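Long-range contacts in HpcH/HpaI aldolase/citrate lyase family protein (Burkholderia cenocepacia, PDB 4MF4), which belongs to the HpcH/HpaI aldolase/citrate lyase family, is built as a TIM barrel of eight parallel strands, and packs as six copies in its assembly: residues T103-I109 and A160-E166; W50-E56 and E80-P86; Y28-L34 and I247-V253; A96-G100 and M139-A143; G35-A40 and A66-R70. One frame throughout, in Å; residues are numbered along the deposited sequence.

Contact 1. Residues T103-I109 and A160-E166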
# COMPACT_ATOMS: atom_id res chain seq x y z
N THR A 103 2.45 -1.18 -25.68
CA THR A 103 1.98 -0.04 -26.45
C THR A 103 2.04 1.18 -25.53
O THR A 103 1.46 1.19 -24.43
CB THR A 103 0.56 -0.25 -27.01
OG1 THR A 103 0.49 -1.45 -27.80
CG2 THR A 103 0.14 0.94 -27.83
N LEU A 104 2.78 2.20 -25.95
CA LEU A 104 2.99 3.39 -25.16
C LEU A 104 2.47 4.61 -25.87
O LEU A 104 2.63 4.73 -27.12
CB LEU A 104 4.48 3.58 -24.94
CG LEU A 104 5.21 2.63 -24.04
CD1 LEU A 104 6.60 3.19 -23.76
CD2 LEU A 104 4.42 2.37 -22.78
N MET A 105 1.82 5.50 -25.12
CA MET A 105 1.40 6.78 -25.63
C MET A 105 2.29 7.87 -25.01
O MET A 105 2.45 7.94 -23.79
CB MET A 105 -0.07 7.07 -25.31
CG MET A 105 -0.55 8.36 -25.97
SD MET A 105 -2.26 8.76 -25.64
CE MET A 105 -3.08 7.24 -26.04
N PHE A 106 2.85 8.73 -25.86
CA PHE A 106 3.67 9.88 -25.42
C PHE A 106 2.90 11.20 -25.57
O PHE A 106 2.39 11.54 -26.67
CB PHE A 106 4.95 9.93 -26.26
CG PHE A 106 5.88 8.82 -26.00
CD1 PHE A 106 5.69 7.59 -26.61
CD2 PHE A 106 6.93 8.99 -25.11
CE1 PHE A 106 6.58 6.55 -26.37
CE2 PHE A 106 7.80 7.97 -24.86
CZ PHE A 106 7.62 6.73 -25.50
N PRO A 107 2.77 11.95 -24.47
CA PRO A 107 2.08 13.22 -24.50
C PRO A 107 2.92 14.28 -25.18
O PRO A 107 4.12 14.11 -25.35
CB PRO A 107 1.92 13.58 -23.02
CG PRO A 107 2.91 12.81 -22.28
CD PRO A 107 3.31 11.62 -23.14
N CYS A 108 2.32 15.39 -25.53
CA CYS A 108 3.14 16.55 -25.89
C CYS A 108 4.22 16.27 -26.96
O CYS A 108 5.38 16.62 -26.74
CB CYS A 108 3.92 17.06 -24.66
SG CYS A 108 3.04 17.40 -23.11
N ILE A 109 3.87 15.67 -28.09
CA ILE A 109 4.89 15.46 -29.13
C ILE A 109 4.70 16.59 -30.15
O ILE A 109 3.63 16.66 -30.77
CB ILE A 109 4.74 14.08 -29.82
CG1 ILE A 109 5.04 12.93 -28.84
CG2 ILE A 109 5.61 13.99 -31.06
CD1 ILE A 109 6.48 12.80 -28.40
N ALA A 160 4.69 -0.86 -29.79
CA ALA A 160 4.02 0.17 -30.56
C ALA A 160 4.08 1.54 -29.90
O ALA A 160 4.01 1.65 -28.68
CB ALA A 160 2.59 -0.23 -30.81
N VAL A 161 4.24 2.58 -30.72
CA VAL A 161 4.38 3.94 -30.24
C VAL A 161 3.22 4.79 -30.80
O VAL A 161 3.00 4.86 -32.01
CB VAL A 161 5.73 4.55 -30.62
CG1 VAL A 161 5.81 6.04 -30.28
CG2 VAL A 161 6.88 3.77 -29.99
N ILE A 162 2.52 5.43 -29.89
CA ILE A 162 1.46 6.40 -30.17
C ILE A 162 1.94 7.78 -29.69
O ILE A 162 2.34 7.95 -28.51
CB ILE A 162 0.16 6.07 -29.41
CG1 ILE A 162 -0.29 4.63 -29.67
CG2 ILE A 162 -0.95 7.04 -29.82
CD1 ILE A 162 -1.46 4.15 -28.85
N VAL A 163 1.92 8.75 -30.61
CA VAL A 163 2.34 10.13 -30.29
C VAL A 163 1.11 11.04 -30.20
O VAL A 163 0.28 11.08 -31.11
CB VAL A 163 3.37 10.67 -31.28
CG1 VAL A 163 4.64 9.83 -31.17
CG2 VAL A 163 2.89 10.68 -32.72
N GLN A 164 1.00 11.76 -29.10
CA GLN A 164 -0.11 12.64 -28.94
C GLN A 164 0.26 14.00 -29.55
O GLN A 164 1.29 14.58 -29.20
CB GLN A 164 -0.48 12.73 -27.46
CG GLN A 164 -1.78 13.43 -27.23
CD GLN A 164 -2.37 13.21 -25.80
OE1 GLN A 164 -1.82 12.49 -24.97
NE2 GLN A 164 -3.47 13.87 -25.54
N VAL A 165 -0.55 14.47 -30.50
CA VAL A 165 -0.27 15.74 -31.17
C VAL A 165 -1.25 16.75 -30.59
O VAL A 165 -2.45 16.67 -30.80
CB VAL A 165 -0.42 15.61 -32.69
CG1 VAL A 165 -0.05 16.92 -33.37
CG2 VAL A 165 0.47 14.49 -33.21
N GLU A 166 -0.76 17.70 -29.83
CA GLU A 166 -1.69 18.47 -29.03
C GLU A 166 -1.31 19.92 -28.84
O GLU A 166 -1.77 20.56 -27.90
CB GLU A 166 -1.97 17.77 -27.69
CG GLU A 166 -0.78 17.60 -26.77
CD GLU A 166 -1.08 16.62 -25.64
OE1 GLU A 166 -2.29 16.36 -25.42
OE2 GLU A 166 -0.12 16.11 -24.99

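Contact 2. Residues W50-E56 and E80-P86. With EDO (1,2-ethanediol), chain G.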
# COMPACT_ATOMS: atom_id res chain seq x y z
N TRP A 50 -8.92 -1.89 -26.63
CA TRP A 50 -7.78 -1.46 -25.79
C TRP A 50 -8.23 -0.72 -24.56
O TRP A 50 -9.34 -0.20 -24.54
CB TRP A 50 -6.77 -0.63 -26.62
CG TRP A 50 -7.36 0.56 -27.28
CD1 TRP A 50 -8.13 0.59 -28.42
CD2 TRP A 50 -7.23 1.91 -26.85
NE1 TRP A 50 -8.50 1.88 -28.71
CE2 TRP A 50 -7.97 2.71 -27.76
CE3 TRP A 50 -6.59 2.53 -25.78
CZ2 TRP A 50 -8.06 4.09 -27.64
CZ3 TRP A 50 -6.66 3.92 -25.68
CH2 TRP A 50 -7.42 4.67 -26.61
N LEU A 51 -7.39 -0.71 -23.53
CA LEU A 51 -7.65 0.03 -22.31
C LEU A 51 -6.41 0.83 -21.94
O LEU A 51 -5.31 0.31 -22.00
CB LEU A 51 -7.97 -0.92 -21.15
CG LEU A 51 -9.17 -1.85 -21.28
CD1 LEU A 51 -9.23 -2.87 -20.14
CD2 LEU A 51 -10.45 -1.05 -21.24
N CYS A 52 -6.57 2.10 -21.60
CA CYS A 52 -5.39 2.98 -21.35
C CYS A 52 -5.17 3.26 -19.86
O CYS A 52 -6.05 3.83 -19.22
CB CYS A 52 -5.50 4.30 -22.10
SG CYS A 52 -3.97 5.26 -21.99
N ILE A 53 -4.04 2.84 -19.35
CA ILE A 53 -3.63 3.17 -17.98
C ILE A 53 -2.89 4.49 -18.06
O ILE A 53 -1.80 4.56 -18.58
CB ILE A 53 -2.76 2.08 -17.36
CG1 ILE A 53 -3.51 0.75 -17.30
CG2 ILE A 53 -2.27 2.45 -15.95
CD1 ILE A 53 -2.57 -0.43 -17.24
N ASP A 54 -3.50 5.56 -17.54
CA ASP A 54 -2.91 6.91 -17.68
C ASP A 54 -1.93 7.23 -16.52
O ASP A 54 -2.34 7.19 -15.40
CB ASP A 54 -4.01 7.91 -17.68
CG ASP A 54 -3.53 9.32 -17.97
OD1 ASP A 54 -2.39 9.51 -18.45
OD2 ASP A 54 -4.38 10.23 -17.84
N MET A 55 -0.68 7.58 -16.83
CA MET A 55 0.32 8.02 -15.84
C MET A 55 0.46 9.54 -15.86
O MET A 55 1.08 10.12 -14.97
CB MET A 55 1.68 7.41 -16.09
CG MET A 55 1.65 5.90 -16.25
SD MET A 55 3.32 5.30 -16.42
CE MET A 55 4.08 5.67 -14.83
N GLU A 56 -0.16 10.20 -16.85
CA GLU A 56 0.06 11.65 -16.98
C GLU A 56 -0.95 12.39 -16.14
O GLU A 56 -0.56 13.25 -15.35
CB GLU A 56 -0.07 12.12 -18.41
CG GLU A 56 0.34 13.57 -18.56
CD GLU A 56 -0.05 14.18 -19.91
OE1 GLU A 56 -0.82 13.59 -20.67
OE2 GLU A 56 0.42 15.29 -20.20
N GLU A 80 -6.20 -4.98 -25.23
CA GLU A 80 -4.78 -4.72 -25.24
C GLU A 80 -4.56 -3.49 -24.36
O GLU A 80 -5.13 -2.46 -24.60
CB GLU A 80 -4.33 -4.43 -26.68
CG GLU A 80 -4.25 -5.68 -27.56
CD GLU A 80 -2.87 -6.35 -27.51
OE1 GLU A 80 -1.96 -5.80 -26.85
OE2 GLU A 80 -2.68 -7.38 -28.22
N PRO A 81 -3.73 -3.60 -23.32
CA PRO A 81 -3.37 -2.40 -22.56
C PRO A 81 -2.47 -1.41 -23.32
O PRO A 81 -1.56 -1.79 -24.12
CB PRO A 81 -2.61 -2.95 -21.33
CG PRO A 81 -2.35 -4.37 -21.61
CD PRO A 81 -2.94 -4.78 -22.92
N VAL A 82 -2.74 -0.14 -23.07
CA VAL A 82 -1.91 0.96 -23.54
C VAL A 82 -1.52 1.74 -22.28
O VAL A 82 -2.37 1.92 -21.36
CB VAL A 82 -2.76 1.85 -24.48
CG1 VAL A 82 -2.00 3.10 -24.89
CG2 VAL A 82 -3.20 1.06 -25.73
N VAL A 83 -0.27 2.20 -22.20
CA VAL A 83 0.15 3.07 -21.09
C VAL A 83 0.48 4.45 -21.60
O VAL A 83 1.30 4.60 -22.53
CB VAL A 83 1.36 2.46 -20.30
CG1 VAL A 83 1.92 3.46 -19.29
CG2 VAL A 83 0.94 1.20 -19.57
N ARG A 84 -0.17 5.49 -21.06
CA ARG A 84 0.31 6.86 -21.36
C ARG A 84 1.32 7.31 -20.31
O ARG A 84 0.93 7.51 -19.14
CB ARG A 84 -0.80 7.90 -21.45
CG ARG A 84 -0.22 9.32 -21.60
CD ARG A 84 -1.21 10.30 -22.16
NE ARG A 84 -2.19 10.69 -21.15
CZ ARG A 84 -3.13 11.62 -21.31
NH1 ARG A 84 -3.29 12.28 -22.47
NH2 ARG A 84 -3.94 11.88 -20.31
N VAL A 85 2.60 7.48 -20.71
CA VAL A 85 3.64 7.86 -19.76
C VAL A 85 3.51 9.34 -19.41
O VAL A 85 2.85 10.09 -20.14
CB VAL A 85 5.07 7.51 -20.24
CG1 VAL A 85 5.21 6.01 -20.45
CG2 VAL A 85 5.48 8.30 -21.48
N PRO A 86 4.07 9.75 -18.26
CA PRO A 86 3.94 11.14 -17.83
C PRO A 86 4.71 12.13 -18.72
O PRO A 86 4.25 13.25 -18.89
CB PRO A 86 4.54 11.15 -16.41
CG PRO A 86 4.62 9.71 -16.01
CD PRO A 86 4.86 8.97 -17.31
C1 EDO G . -6.98 12.19 -22.82
O1 EDO G . -6.79 13.13 -23.90
C2 EDO G . -7.39 12.85 -21.51
O2 EDO G . -6.23 13.46 -20.90

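Contact 3. Residues Y28-L34 and I247-V253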
# COMPACT_ATOMS: atom_id res chain seq x y z
N TYR A 28 -11.61 0.39 -30.48
CA TYR A 28 -12.27 1.16 -29.44
C TYR A 28 -11.63 0.93 -28.07
O TYR A 28 -11.36 -0.21 -27.66
CB TYR A 28 -13.76 0.85 -29.40
CG TYR A 28 -14.48 1.18 -30.69
CD1 TYR A 28 -14.75 2.49 -31.02
CD2 TYR A 28 -14.88 0.17 -31.57
CE1 TYR A 28 -15.38 2.82 -32.22
CE2 TYR A 28 -15.55 0.48 -32.77
CZ TYR A 28 -15.78 1.81 -33.09
OH TYR A 28 -16.40 2.17 -34.27
N GLY A 29 -11.41 2.03 -27.35
CA GLY A 29 -10.65 2.00 -26.11
C GLY A 29 -11.42 2.68 -25.01
O GLY A 29 -12.40 3.40 -25.26
N LEU A 30 -10.99 2.46 -23.79
CA LEU A 30 -11.56 3.16 -22.66
C LEU A 30 -10.35 3.68 -21.85
O LEU A 30 -9.37 2.97 -21.74
CB LEU A 30 -12.34 2.13 -21.85
CG LEU A 30 -13.29 2.57 -20.75
CD1 LEU A 30 -14.45 3.44 -21.31
CD2 LEU A 30 -13.82 1.30 -20.06
N TRP A 31 -10.43 4.92 -21.35
CA TRP A 31 -9.43 5.53 -20.49
C TRP A 31 -9.63 5.05 -19.05
O TRP A 31 -10.78 5.07 -18.54
CB TRP A 31 -9.60 7.06 -20.49
CG TRP A 31 -8.34 7.79 -20.46
CD1 TRP A 31 -7.84 8.51 -19.42
CD2 TRP A 31 -7.42 7.91 -21.54
NE1 TRP A 31 -6.63 9.05 -19.80
CE2 TRP A 31 -6.35 8.69 -21.09
CE3 TRP A 31 -7.38 7.40 -22.84
CZ2 TRP A 31 -5.27 9.01 -21.90
CZ3 TRP A 31 -6.30 7.71 -23.64
CH2 TRP A 31 -5.25 8.50 -23.17
N LEU A 32 -8.54 4.62 -18.42
CA LEU A 32 -8.59 4.20 -17.04
C LEU A 32 -7.89 5.22 -16.16
O LEU A 32 -6.66 5.25 -16.11
CB LEU A 32 -7.96 2.81 -16.84
CG LEU A 32 -8.45 1.67 -17.72
CD1 LEU A 32 -7.68 0.41 -17.36
CD2 LEU A 32 -9.94 1.45 -17.59
N SER A 33 -8.70 6.04 -15.48
CA SER A 33 -8.27 7.10 -14.55
C SER A 33 -8.41 6.75 -13.05
O SER A 33 -7.76 7.39 -12.21
CB SER A 33 -9.14 8.36 -14.76
OG SER A 33 -9.09 8.77 -16.12
N LEU A 34 -9.23 5.76 -12.70
CA LEU A 34 -9.56 5.52 -11.30
C LEU A 34 -8.41 4.89 -10.51
O LEU A 34 -8.39 4.98 -9.26
CB LEU A 34 -10.82 4.64 -11.16
CG LEU A 34 -12.20 5.21 -11.55
CD1 LEU A 34 -13.20 4.04 -11.64
CD2 LEU A 34 -12.60 6.26 -10.52
N ILE A 247 -10.20 5.04 -31.29
CA ILE A 247 -11.17 5.95 -30.71
C ILE A 247 -11.40 5.59 -29.24
O ILE A 247 -11.78 4.46 -28.95
CB ILE A 247 -12.49 5.89 -31.47
CG1 ILE A 247 -12.28 6.35 -32.91
CG2 ILE A 247 -13.51 6.79 -30.78
CD1 ILE A 247 -13.50 6.23 -33.80
N THR A 248 -11.15 6.56 -28.36
CA THR A 248 -11.37 6.40 -26.93
C THR A 248 -12.80 6.82 -26.63
O THR A 248 -13.15 7.96 -26.89
CB THR A 248 -10.47 7.33 -26.07
OG1 THR A 248 -9.12 7.35 -26.53
CG2 THR A 248 -10.45 6.90 -24.64
N VAL A 249 -13.61 5.92 -26.07
CA VAL A 249 -14.99 6.18 -25.69
C VAL A 249 -15.03 6.67 -24.24
O VAL A 249 -15.48 5.96 -23.32
CB VAL A 249 -15.92 4.95 -25.91
CG1 VAL A 249 -17.38 5.32 -25.77
CG2 VAL A 249 -15.73 4.30 -27.27
N SER A 250 -14.50 7.88 -24.04
CA SER A 250 -14.39 8.52 -22.74
C SER A 250 -13.59 7.69 -21.71
O SER A 250 -12.67 6.98 -22.07
CB SER A 250 -15.79 8.92 -22.24
OG SER A 250 -15.76 9.81 -21.13
N ALA A 251 -13.94 7.79 -20.43
CA ALA A 251 -13.10 7.31 -19.30
C ALA A 251 -13.99 6.63 -18.28
O ALA A 251 -15.22 6.96 -18.16
CB ALA A 251 -12.38 8.49 -18.65
N ASP A 252 -13.39 5.70 -17.56
CA ASP A 252 -14.06 4.94 -16.50
C ASP A 252 -14.79 5.85 -15.51
O ASP A 252 -15.98 5.64 -15.27
CB ASP A 252 -13.07 4.01 -15.75
CG ASP A 252 -11.84 4.74 -15.18
OD1 ASP A 252 -11.66 5.98 -15.35
OD2 ASP A 252 -11.04 4.05 -14.52
N VAL A 253 -14.11 6.87 -14.99
CA VAL A 253 -14.72 7.69 -13.94
C VAL A 253 -15.90 8.50 -14.50
O VAL A 253 -16.86 8.75 -13.78
CB VAL A 253 -13.70 8.63 -13.27
CG1 VAL A 253 -13.12 9.65 -14.23
CG2 VAL A 253 -14.31 9.34 -12.09

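Contact 4. Residues A96-G100 and M139-A143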
# COMPACT_ATOMS: atom_id res chain seq x y z
N ALA A 96 7.80 1.64 -17.69
CA ALA A 96 6.58 1.14 -18.34
C ALA A 96 6.89 -0.10 -19.20
O ALA A 96 6.19 -1.09 -19.12
CB ALA A 96 5.96 2.22 -19.18
N LEU A 97 7.95 -0.05 -19.98
CA LEU A 97 8.33 -1.21 -20.80
C LEU A 97 8.75 -2.40 -19.94
O LEU A 97 8.33 -3.55 -20.21
CB LEU A 97 9.47 -0.86 -21.77
CG LEU A 97 9.10 0.12 -22.90
CD1 LEU A 97 10.35 0.36 -23.71
CD2 LEU A 97 7.96 -0.33 -23.79
N ASP A 98 9.56 -2.16 -18.92
CA ASP A 98 9.92 -3.27 -18.05
C ASP A 98 8.71 -3.98 -17.37
O ASP A 98 8.74 -5.19 -17.16
CB ASP A 98 10.93 -2.82 -17.01
CG ASP A 98 12.34 -2.58 -17.60
OD1 ASP A 98 12.66 -2.97 -18.75
OD2 ASP A 98 13.15 -2.02 -16.85
N ALA A 99 7.67 -3.23 -17.05
CA ALA A 99 6.46 -3.73 -16.40
C ALA A 99 5.58 -4.55 -17.38
O ALA A 99 4.63 -5.21 -16.95
CB ALA A 99 5.65 -2.59 -15.83
N GLY A 100 5.92 -4.49 -18.66
CA GLY A 100 5.30 -5.28 -19.70
C GLY A 100 4.33 -4.54 -20.59
O GLY A 100 3.68 -5.17 -21.39
N MET A 139 15.74 -9.80 -16.36
CA MET A 139 14.93 -10.36 -15.27
C MET A 139 13.61 -9.65 -14.99
O MET A 139 12.92 -9.96 -14.01
CB MET A 139 15.75 -10.40 -13.96
CG MET A 139 15.92 -9.08 -13.21
SD MET A 139 16.95 -7.81 -14.06
CE MET A 139 18.57 -8.36 -13.52
N VAL A 140 13.29 -8.66 -15.81
CA VAL A 140 12.07 -7.86 -15.60
C VAL A 140 10.76 -8.58 -16.03
O VAL A 140 10.77 -9.57 -16.80
CB VAL A 140 12.17 -6.55 -16.37
CG1 VAL A 140 13.35 -5.70 -15.87
CG2 VAL A 140 12.25 -6.79 -17.87
N ARG A 141 9.62 -8.01 -15.58
CA ARG A 141 8.31 -8.60 -15.84
C ARG A 141 8.16 -8.83 -17.35
O ARG A 141 7.76 -9.91 -17.77
CB ARG A 141 7.20 -7.72 -15.29
CG ARG A 141 5.81 -8.28 -15.56
CD ARG A 141 4.70 -7.62 -14.77
NE ARG A 141 3.54 -8.42 -15.07
CZ ARG A 141 2.69 -8.24 -16.10
NH1 ARG A 141 2.75 -7.19 -16.92
NH2 ARG A 141 1.74 -9.13 -16.27
N ALA A 142 8.54 -7.85 -18.17
CA ALA A 142 8.37 -7.96 -19.66
C ALA A 142 9.06 -9.19 -20.25
O ALA A 142 8.63 -9.70 -21.29
CB ALA A 142 8.90 -6.72 -20.37
N ALA A 143 10.14 -9.65 -19.61
CA ALA A 143 10.85 -10.86 -20.06
C ALA A 143 10.43 -12.12 -19.34
O ALA A 143 11.23 -13.04 -19.25
CB ALA A 143 12.32 -10.70 -19.85

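Contact 5. Residues G35-A40 and A66-R70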
# COMPACT_ATOMS: atom_id res chain seq x y z
N GLY A 35 -7.43 4.29 -11.18
CA GLY A 35 -6.29 3.72 -10.48
C GLY A 35 -6.57 2.46 -9.67
O GLY A 35 -5.87 2.17 -8.69
N SER A 36 -7.57 1.71 -10.10
CA SER A 36 -8.16 0.62 -9.33
C SER A 36 -7.91 -0.70 -10.03
O SER A 36 -8.28 -0.85 -11.19
CB SER A 36 -9.70 0.86 -9.25
OG SER A 36 -10.38 -0.30 -8.75
N ASP A 37 -7.32 -1.67 -9.34
CA ASP A 37 -7.10 -3.03 -9.93
C ASP A 37 -8.43 -3.74 -10.23
O ASP A 37 -8.62 -4.34 -11.27
CB ASP A 37 -6.26 -3.93 -9.00
CG ASP A 37 -4.86 -3.43 -8.79
OD1 ASP A 37 -4.36 -2.57 -9.56
OD2 ASP A 37 -4.24 -3.94 -7.83
N SER A 38 -9.37 -3.64 -9.29
CA SER A 38 -10.67 -4.27 -9.48
C SER A 38 -11.41 -3.65 -10.66
O SER A 38 -12.01 -4.36 -11.44
CB SER A 38 -11.49 -4.20 -8.18
OG SER A 38 -11.42 -2.91 -7.61
N ALA A 39 -11.32 -2.33 -10.81
CA ALA A 39 -11.98 -1.63 -11.91
C ALA A 39 -11.38 -2.05 -13.23
O ALA A 39 -12.11 -2.26 -14.20
CB ALA A 39 -11.92 -0.12 -11.78
N ALA A 40 -10.05 -2.19 -13.26
CA ALA A 40 -9.34 -2.59 -14.50
C ALA A 40 -9.72 -4.02 -14.89
O ALA A 40 -9.93 -4.33 -16.10
CB ALA A 40 -7.84 -2.49 -14.31
N ALA A 66 1.95 -1.90 -13.04
CA ALA A 66 2.12 -3.35 -13.00
C ALA A 66 0.87 -4.09 -12.43
O ALA A 66 0.49 -5.11 -12.95
CB ALA A 66 3.38 -3.71 -12.17
N SER A 67 0.29 -3.56 -11.37
CA SER A 67 -0.88 -4.17 -10.74
C SER A 67 -2.15 -4.11 -11.65
O SER A 67 -2.97 -5.06 -11.65
CB SER A 67 -1.11 -3.52 -9.38
OG SER A 67 0.01 -3.77 -8.52
N GLN A 68 -2.31 -3.02 -12.40
CA GLN A 68 -3.40 -2.91 -13.39
C GLN A 68 -3.15 -3.78 -14.63
O GLN A 68 -4.09 -4.40 -15.18
CB GLN A 68 -3.69 -1.49 -13.77
CG GLN A 68 -4.48 -0.83 -12.67
CD GLN A 68 -4.49 0.67 -12.80
OE1 GLN A 68 -5.24 1.22 -13.63
NE2 GLN A 68 -3.69 1.34 -11.98
N LEU A 69 -1.92 -3.85 -15.08
CA LEU A 69 -1.61 -4.83 -16.15
C LEU A 69 -1.97 -6.27 -15.77
O LEU A 69 -2.51 -7.02 -16.56
CB LEU A 69 -0.16 -4.70 -16.61
CG LEU A 69 0.15 -3.37 -17.32
CD1 LEU A 69 1.67 -3.34 -17.59
CD2 LEU A 69 -0.65 -3.14 -18.59
N ARG A 70 -1.60 -6.66 -14.57
CA ARG A 70 -1.84 -8.00 -14.07
C ARG A 70 -3.31 -8.17 -13.98
O ARG A 70 -3.83 -9.23 -14.34
CB ARG A 70 -1.18 -8.19 -12.68
CG ARG A 70 0.28 -8.55 -12.71
CD ARG A 70 0.90 -8.38 -11.33
NE ARG A 70 2.24 -8.81 -11.45
CZ ARG A 70 3.29 -8.22 -10.91
NH1 ARG A 70 3.14 -7.14 -10.13
NH2 ARG A 70 4.47 -8.74 -11.18
O HOH W 1 -6.14 3.83 -13.77
O HOH W 2 -3.53 0.19 -8.93
O HOH W 3 -7.85 0.98 -13.14

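Contact 1. Residues T103-I109 and A160-E166
L104 and F106 of strand 103-106 trade backbone hydrogen bonds with A160, I162 and Q164 of strand 160-165, the usual pattern between parallel neighbours in a TIM barrel. L104 N donates to A160 O (3.0 Å) and L104 O accepts from I162 N (2.9 Å); F106 repeats this two residues on with I162 O and Q164 N. Pairing continues into the loop, where I109 N donates to Q164 O (3.0 Å).

The amide of C108, between P107 and I109, is met by a carboxylate instead. C108 N reaches E166 OE2 at 2.6 Å on the anti side, 23° out of the carboxylate plane. E166 can offer this oxygen because its CG stands between its own backbone N and carbonyl carbon (chi1 62°), and the extended chain beyond leads across to the loop.

Apolar contacts split between the faces. Beside T103 and M105, I162 straddles both: its CD1 meets T103 CG2 at 3.7 Å, and its CG2 meets M105 CG at 4.1 Å. On the other face V161 CG1 approaches F106 CD1 obliquely (4.0 Å). Beyond the strand, I109 CG1 crosses V163 CB at about a right angle (3.7 Å).

C108, at the loop, touches K94 of the second subunit. M105 and I162 touch F187 of strand 185-188, whereas L104 and F106 pack on V93 of helix 90-98.

Contact 2. Residues W50-E56 and E80-P86
R84 meets D54 because both side chains set out with CG anti to the backbone N (chi1 173° and -174°), and R84 then bends at chi3 (75°), laying its guanidinium alongside the aspartate. The grip is side-on: R84 NE donates to D54 OD1 and R84 NH2 to D54 OD2, each at 3.0 Å, both nitrogens standing above the carboxylate plane. E56 N reaches D54 OD1 (2.8 Å) from the opposite face, closing an Asx turn. E56 OE1 sits over the centre of the guanidinium, 3.1 Å above its plane, an attraction of charges alone. In this beta-alpha-beta unit (strand 50-54, helix 62-73, strand 80-84), V82 CG2 packs on W50 CE3 (3.7 Å) near the strand starts; just past D54, M55 SD meets V83 CG1 (3.7 Å).

E56 OE2 also salt-bridges K94 of the second subunit, and R84 NH1 donates to Q164 OE1. With NE, NH1 and NH2 all engaged, the guanidinium is fixed in rotation; NH2 also donates to 1,2-ethanediol O2 (2.8 Å), probably from the crystallisation liquor but consistent with a polar pocket at the strands' C-terminal end.

Contact 3. Residues Y28-L34 and I247-V253
D252 receives two backbone N-H groups from the turn after strand 27-32: S33 N donates to D252 OD1 (3.0 Å) and L34 N to D252 OD2 (3.1 Å), both on the syn side. A chi1 of 54° tucks the carboxylate back over its own main chain, facing that turn. L34 slides past in the opposite direction, and L34 CG comes within 3.4 Å of D252 OD2.

W31 accepts at its carbonyl O from D252 N (2.9 Å), and W31 N donates to S250 O. Between G29 and W31 the register slips by one residue, a beta bulge in the seam where the first strand of the TIM barrel meets the last. W31 CB rests on A251 CB (3.6 Å), and W31 CE3 touches T248 CG2 at 3.6 Å. The indole N-H goes to D54, while F229 meets the ring edge-to-face.

Y28 lies beside I247, the two side chains pointing the same way, with Y28 CD1 4.1 Å from I247 CB; V267 of the third subunit packs against the tyrosine.

Contact 4. Residues A96-G100 and M139-A143
D98 O and A99 O, two carbonyls at the C-terminal end of helix 90-98, are both taken up by the loop that carries R141 and A142. A142 N donates to D98 O at 2.9 Å. R141 NH1 donates to A99 O at 2.7 Å in a nearly straight bond (166°) that lies in the plane of the carbonyl and of the guanidinium alike. The arginine arrives with CG anti to its backbone N (chi1 179°) and its chain extended as far as NE, which brings CD alongside the same oxygen, 3.3 Å from A99 O.

The third carbonyl is satisfied from within: G100 N bonds L97 O (3.0 Å) as the helix ends in a Schellman motif, and A142 CB closes over L97 O at 3.2 Å. In the loop, A143 N bonds V140 O.

The D98 carboxylate looks elsewhere for its polar partners. V140 CG1 merely packs on D98 CG (3.7 Å), while D98 OD2 is hydrogen-bonded to H57 of the fourth subunit and D98 OD1 has a long, weak ion pair with R134. R141 likewise has a second role, its NE forming a salt bridge with E41 of the fifth subunit.

Carbonyls at a helix C-terminus carry the negative end of the helix dipole, and a cationic arginine there is probably favoured electrostatically; this one joins the helix end to a subunit boundary.

Contact 5. Residues G35-A40 and A66-R70
D37 and Q68 meet where two helices of the outer layer of the TIM barrel, 37-43 and 62-73, lie next to each other. The first begins with an N-cap: S36 OG accepts from A39 N (3.0 Å), and D37 is the first residue of the helix proper. With CG anti to its carbonyl carbon (chi1 -64°), D37 leans across, setting OD1 3.4 Å from S67 CB and 3.6 Å from Q68 CG. In the conformer described, the hydroxyl of S67 is occupied elsewhere, bonding back to R63 O within its own helix.

Q68 starts in a similar way (chi1 -77°) but then stretches out (chi2 165°). Its CG passes A40 CB at 4.1 Å, and its amide comes to lie beside the glycine ahead of the N-cap, NE2 standing 3.8 Å from G35 CA. N60 OD1 accepts from that nitrogen, which helps to settle how the amide is turned.

Nearby, R70 forms a salt bridge with E41 of the fifth subunit. Water does the rest of the joining. One molecule accepts from G35 N and lies 2.8 Å from Q68 OE1; another donates to D37 OD1 (3.0 Å) and to G35 O (3.1 Å), and accepts a weak bond from Q68 NE2.

How the contacts relate
The five contacts illustrate how a TIM barrel is joined strand to strand and surrounded by helices. Contacts 1 and 2, centres 10 Å apart, are linked because strands 80-84 and 103-106 are neighbours, and they meet through R84 NH1 and Q164 OE1 (2.9 Å). Contact 3 closes the ring, its centre 10 Å from that of contact 2; W31 and Q164 each come within about 4 Å of a bound 1,2-ethanediol, which may mark a pocket among contacts 1 to 3. Contacts 4 and 5 belong to the outer layer, 16 Å apart between centres, and touch where A99 O meets L69 CD1 (3.6 Å). L69 CD2 also packs on I53 CD1 (3.6 Å), tying contact 5 to contact 2.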